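TIGR00725 family protein (Thermotoga maritima, PDB 1RCU) is of unknown function but belongs to the SLOG group of Rossmann-like proteins, so it probably binds a nucleotide-related ligand. Local coordinates at residues Lys25-Gly30 / Asp120-Ile125; Val145-Gly150 / Val174-Ala179. All coordinates share one frame; numbering follows the deposited sequence.

Overall arrangement
The two contacts span four adjacent strands of one parallel sheet: 25-30, 121-125, 145-148 and 176-179. Contact 1, close to the centre of the chain, joins segments 90 residues apart; contact 2 joins segments 24 residues apart and includes 176-179, the outermost strand on that side within this chain. Their centres lie about 10 Å apart, and contact 1 closes along the chain before contact 2 opens. Strands 121-125 and 145-148 are themselves neighbours, probably hydrogen-bonded from Ile146 N to Val122 O and from Ser124 N to Ile146 O. Helix 129-140 connects these two strands and touches both contacts. Together the three pairings form one continuous run from mid-sheet to edge strand.

Contact 1. Residues Lys25-Gly30 / Asp120-Ile125; sequences KVVVVG and DVVVSI
Strands 25-30 and 121-125 run parallel with their axes 4.7 Å apart at a 24° angle, Val27 and Val29 each directing both N-H and C=O to the partner: Val27 binds Val121 O and Val123 N, Val29 binds Val123 O and Ile125 N. At the N-terminal end, Asp120 holds the Lys25 backbone by two bonds. Its N-H reaches Lys25 O, while its carboxylate OD2 takes Lys25 N at 2.8 Å in a nearly straight bond, on the anti side and 20° out of the carboxylate plane. The lysine's extended chain leads away, its NZ bonding Ala101 O of the second subunit. On the face under helix 44-56, Val26 and Val121 lie side by side. Val121 CG1 sits between its own backbone N and carbonyl carbon (chi1 66°), and there meets Val26 CG1 at 3.7 Å; further along, Val28 CG1 rests 4.2 Å from Val123 CB. The other face carries Val27, Val29, Val122 and Ser124, with Thr131 of helix 129-140 touching Val29 and Ser124. Val29 CG2 reaches Val122 CG1 at 4.2 Å and Ser124 OG at 4.0 Å, the hydroxyl being hydrogen-bonded to Thr155. Helices thus pack on both faces, and the first strand lies beside the one after the crossover to the other half of the sheet, the central pairing of a doubly wound, Rossmann-like fold.

Contact 2. Residues Val145-Gly150 / Val174-Ala179; sequences VILLRG and VEIHQA
This is a parallel strand pairing at the margin of the chain's sheet, where Val145-Leu148 is flanked by the outermost strand, Ile176-Ala179, at 29° between axes. The backbone bonds alternate in the parallel manner: Val145 O receives His177 N, His177 O receives Leu147 N, Leu147 O receives Ala179 N, and Ala179 O receives Arg149 N just past the strand. Val145 O is also approached by the imidazole, whose ND1 makes a weak bond of 3.5 Å with the oxygen at the ring edge and in its plane. His177 CG, anti to its carbonyl carbon (chi1 -56°), brings the ring alongside that oxygen, while the carboxylate carbon of Glu175 lies over one ring face, toward the rim. The two strands, joined through helix 153-157 along the chain, form a beta-alpha-beta unit of the Rossmann-like sheet. On the face that bears Val145, Leu147 and Ile176, the isoleucine splits its contacts: CD1 meets Val145 CB at 3.7 Å and CG2 meets Leu147 CG at 3.7 Å. Beyond the strand end, Arg149 bends at chi2 and chi3 and directs NE to Gln178 OE1 at 2.6 Å, with NH2 adding a weak bond to the same oxygen. The guanidinium and amide planes are nearly parallel, 14° apart, but not coplanar: NE meets OE1 from a position tilted out of the amide's carbonyl plane. NH1 forms a salt bridge with Asp156. An alanine here removes both donors to Gln178 OE1, which is likely to leave that amide freer to turn and Asp156 without its charged mate in this pair. On the reverse face, Ala179 CB lies 4.0 Å from Ile146 CG2, and Ile188 of helix 182-190 touches both residues.

Contact 1. Residues Lys25-Gly30 / Asp120-Ile125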
loop_
_atom_site.group_PDB
_atom_site.type_symbol
_atom_site.label_atom_id
_atom_site.label_comp_id
_atom_site.label_asym_id
_atom_site.label_seq_id
_atom_site.Cartn_x
_atom_site.Cartn_y
_atom_site.Cartn_z
ATOM N N LYS A 25 -20.673 11.238 -2.789
ATOM C CA LYS A 25 -20.120 10.349 -1.785
ATOM C C LYS A 25 -19.640 11.037 -0.508
ATOM O O LYS A 25 -18.779 11.916 -0.561
ATOM C CB LYS A 25 -18.935 9.582 -2.370
ATOM C CG LYS A 25 -19.247 8.522 -3.395
ATOM C CD LYS A 25 -17.953 7.790 -3.723
ATOM C CE LYS A 25 -18.120 6.715 -4.798
ATOM N NZ LYS A 25 -16.859 5.935 -5.055
ATOM N N VAL A 26 -20.182 10.643 0.641
ATOM C CA VAL A 26 -19.693 11.224 1.882
ATOM C C VAL A 26 -19.084 10.122 2.740
ATOM O O VAL A 26 -19.644 9.027 2.897
ATOM C CB VAL A 26 -20.787 11.996 2.693
ATOM C CG1 VAL A 26 -21.791 12.614 1.747
ATOM C CG2 VAL A 26 -21.450 11.101 3.713
ATOM N N VAL A 27 -17.902 10.415 3.256
ATOM C CA VAL A 27 -17.176 9.495 4.102
ATOM C C VAL A 27 -17.390 9.957 5.546
ATOM O O VAL A 27 -17.274 11.148 5.835
ATOM C CB VAL A 27 -15.658 9.530 3.736
ATOM C CG1 VAL A 27 -14.821 9.004 4.881
ATOM C CG2 VAL A 27 -15.398 8.713 2.461
ATOM N N VAL A 28 -17.752 9.034 6.436
ATOM C CA VAL A 28 -17.933 9.391 7.836
ATOM C C VAL A 28 -16.935 8.585 8.653
ATOM O O VAL A 28 -16.768 7.379 8.446
ATOM C CB VAL A 28 -19.401 9.145 8.359
ATOM C CG1 VAL A 28 -20.414 9.768 7.400
ATOM C CG2 VAL A 28 -19.668 7.671 8.533
ATOM N N VAL A 29 -16.251 9.272 9.561
ATOM C CA VAL A 29 -15.253 8.656 10.422
ATOM C C VAL A 29 -15.577 8.962 11.888
ATOM O O VAL A 29 -16.244 9.947 12.193
ATOM C CB VAL A 29 -13.828 9.181 10.076
ATOM C CG1 VAL A 29 -13.508 8.894 8.620
ATOM C CG2 VAL A 29 -13.740 10.659 10.342
ATOM N N GLY A 30 -15.096 8.116 12.789
ATOM C CA GLY A 30 -15.348 8.318 14.207
ATOM C C GLY A 30 -14.862 7.172 15.072
ATOM O O GLY A 30 -14.210 6.264 14.582
ATOM N N ASP A 120 -16.189 13.027 -1.256
ATOM C CA ASP A 120 -16.402 14.337 -1.850
ATOM C C ASP A 120 -16.418 15.245 -0.633
ATOM O O ASP A 120 -16.204 16.459 -0.732
ATOM C CB ASP A 120 -17.748 14.432 -2.549
ATOM C CG ASP A 120 -17.790 13.628 -3.831
ATOM O OD1 ASP A 120 -16.828 13.744 -4.624
ATOM O OD2 ASP A 120 -18.777 12.893 -4.059
ATOM N N VAL A 121 -16.695 14.634 0.516
ATOM C CA VAL A 121 -16.741 15.341 1.781
ATOM C C VAL A 121 -16.667 14.351 2.939
ATOM O O VAL A 121 -17.175 13.234 2.843
ATOM C CB VAL A 121 -18.033 16.194 1.913
ATOM C CG1 VAL A 121 -19.249 15.306 1.968
ATOM C CG2 VAL A 121 -17.946 17.069 3.157
ATOM N N VAL A 122 -16.003 14.763 4.017
ATOM C CA VAL A 122 -15.841 13.923 5.201
ATOM C C VAL A 122 -16.554 14.509 6.426
ATOM O O VAL A 122 -16.428 15.704 6.712
ATOM C CB VAL A 122 -14.347 13.765 5.564
ATOM C CG1 VAL A 122 -14.190 12.928 6.836
ATOM C CG2 VAL A 122 -13.608 13.136 4.398
ATOM N N VAL A 123 -17.312 13.671 7.130
ATOM C CA VAL A 123 -18.028 14.080 8.336
ATOM C C VAL A 123 -17.396 13.296 9.476
ATOM O O VAL A 123 -17.255 12.081 9.400
ATOM C CB VAL A 123 -19.520 13.736 8.240
ATOM C CG1 VAL A 123 -20.243 14.168 9.518
ATOM C CG2 VAL A 123 -20.120 14.430 7.037
ATOM N N SER A 124 -17.038 14.005 10.536
ATOM C CA SER A 124 -16.349 13.437 11.686
ATOM C C SER A 124 -17.169 13.426 12.977
ATOM O O SER A 124 -17.821 14.410 13.306
ATOM C CB SER A 124 -15.076 14.260 11.886
ATOM O OG SER A 124 -14.248 13.691 12.869
ATOM N N ILE A 125 -17.118 12.319 13.711
ATOM C CA ILE A 125 -17.842 12.179 14.982
ATOM C C ILE A 125 -16.934 11.535 16.037
ATOM O O ILE A 125 -16.464 10.401 15.858
ATOM C CB ILE A 125 -19.106 11.291 14.832
ATOM C CG1 ILE A 125 -20.114 11.971 13.911
ATOM C CG2 ILE A 125 -19.735 11.044 16.195
ATOM C CD1 ILE A 125 -21.305 11.097 13.605
#

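Contact 2. Residues Val145-Gly150 / Val174-Ala179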
loop_
_atom_site.group_PDB
_atom_site.type_symbol
_atom_site.label_atom_id
_atom_site.label_comp_id
_atom_site.label_asym_id
_atom_site.label_seq_id
_atom_site.Cartn_x
_atom_site.Cartn_y
_atom_site.Cartn_z
ATOM N N VAL A 145 -13.964 18.811 5.123
ATOM C CA VAL A 145 -14.298 18.095 6.332
ATOM C C VAL A 145 -15.336 18.893 7.115
ATOM O O VAL A 145 -15.257 20.128 7.218
ATOM C CB VAL A 145 -13.040 17.912 7.257
ATOM C CG1 VAL A 145 -13.452 17.256 8.574
ATOM C CG2 VAL A 145 -11.965 17.075 6.550
ATOM N N ILE A 146 -16.318 18.180 7.652
ATOM C CA ILE A 146 -17.329 18.800 8.478
ATOM C C ILE A 146 -17.237 18.116 9.835
ATOM O O ILE A 146 -17.482 16.917 9.946
ATOM C CB ILE A 146 -18.736 18.610 7.904
ATOM C CG1 ILE A 146 -18.809 19.262 6.518
ATOM C CG2 ILE A 146 -19.784 19.216 8.875
ATOM C CD1 ILE A 146 -20.083 18.947 5.763
ATOM N N LEU A 147 -16.853 18.873 10.857
ATOM C CA LEU A 147 -16.731 18.324 12.204
ATOM C C LEU A 147 -18.097 18.448 12.843
ATOM O O LEU A 147 -18.711 19.523 12.809
ATOM C CB LEU A 147 -15.715 19.127 13.046
ATOM C CG LEU A 147 -14.305 19.445 12.513
ATOM C CD1 LEU A 147 -13.546 20.336 13.498
ATOM C CD2 LEU A 147 -13.522 18.153 12.275
ATOM N N LEU A 148 -18.596 17.353 13.403
ATOM C CA LEU A 148 -19.892 17.396 14.064
ATOM C C LEU A 148 -19.537 17.630 15.531
ATOM O O LEU A 148 -19.250 16.696 16.271
ATOM C CB LEU A 148 -20.632 16.068 13.869
ATOM C CG LEU A 148 -22.133 16.094 14.165
ATOM C CD1 LEU A 148 -22.834 17.225 13.392
ATOM C CD2 LEU A 148 -22.723 14.758 13.789
ATOM N N ARG A 149 -19.520 18.898 15.919
ATOM C CA ARG A 149 -19.155 19.313 17.270
ATOM C C ARG A 149 -20.043 18.796 18.389
ATOM O O ARG A 149 -21.191 18.419 18.174
ATOM C CB ARG A 149 -19.104 20.839 17.315
ATOM C CG ARG A 149 -18.314 21.396 16.168
ATOM C CD ARG A 149 -16.859 21.025 16.273
ATOM N NE ARG A 149 -16.143 22.162 16.826
ATOM C CZ ARG A 149 -16.023 22.412 18.120
ATOM N NH1 ARG A 149 -16.552 21.597 19.017
ATOM N NH2 ARG A 149 -15.415 23.511 18.495
ATOM N N GLY A 150 -19.489 18.796 19.596
ATOM C CA GLY A 150 -20.235 18.335 20.745
ATOM C C GLY A 150 -20.136 16.837 20.899
ATOM O O GLY A 150 -20.522 16.297 21.926
ATOM N N VAL A 174 -7.874 23.152 2.210
ATOM C CA VAL A 174 -9.334 23.161 2.115
ATOM C C VAL A 174 -9.926 23.515 3.478
ATOM O O VAL A 174 -9.294 23.301 4.510
ATOM C CB VAL A 174 -9.885 21.797 1.615
ATOM C CG1 VAL A 174 -9.476 20.680 2.562
ATOM C CG2 VAL A 174 -11.398 21.856 1.481
ATOM N N GLU A 175 -11.131 24.072 3.490
ATOM C CA GLU A 175 -11.741 24.500 4.745
ATOM C C GLU A 175 -12.294 23.376 5.622
ATOM O O GLU A 175 -12.896 22.417 5.137
ATOM C CB GLU A 175 -12.859 25.514 4.474
ATOM C CG GLU A 175 -13.412 26.142 5.752
ATOM C CD GLU A 175 -14.627 27.044 5.535
ATOM O OE1 GLU A 175 -14.756 27.623 4.440
ATOM O OE2 GLU A 175 -15.443 27.192 6.474
ATOM N N ILE A 176 -12.080 23.501 6.923
ATOM C CA ILE A 176 -12.606 22.528 7.859
ATOM C C ILE A 176 -13.879 23.138 8.427
ATOM O O ILE A 176 -13.824 24.052 9.245
ATOM C CB ILE A 176 -11.646 22.280 9.021
ATOM C CG1 ILE A 176 -10.294 21.787 8.504
ATOM C CG2 ILE A 176 -12.259 21.272 9.981
ATOM C CD1 ILE A 176 -10.354 20.476 7.748
ATOM N N HIS A 177 -15.029 22.648 7.987
ATOM C CA HIS A 177 -16.292 23.174 8.486
ATOM C C HIS A 177 -16.660 22.589 9.855
ATOM O O HIS A 177 -16.184 21.514 10.257
ATOM C CB HIS A 177 -17.415 22.879 7.484
ATOM C CG HIS A 177 -17.149 23.412 6.110
ATOM N ND1 HIS A 177 -16.251 22.828 5.244
ATOM C CD2 HIS A 177 -17.641 24.498 5.468
ATOM C CE1 HIS A 177 -16.202 23.532 4.127
ATOM N NE2 HIS A 177 -17.037 24.549 4.239
ATOM N N GLN A 178 -17.522 23.309 10.563
ATOM C CA GLN A 178 -18.014 22.905 11.876
ATOM C C GLN A 178 -19.542 22.989 11.868
ATOM O O GLN A 178 -20.122 23.919 11.300
ATOM C CB GLN A 178 -17.471 23.834 12.965
ATOM C CG GLN A 178 -15.990 23.704 13.171
ATOM C CD GLN A 178 -15.476 24.571 14.307
ATOM O OE1 GLN A 178 -15.870 24.399 15.467
ATOM N NE2 GLN A 178 -14.575 25.492 13.988
ATOM N N ALA A 179 -20.187 22.007 12.488
ATOM C CA ALA A 179 -21.642 21.955 12.597
ATOM C C ALA A 179 -21.976 21.396 13.970
ATOM O O ALA A 179 -21.261 20.543 14.485
ATOM C CB ALA A 179 -22.226 21.051 11.493
#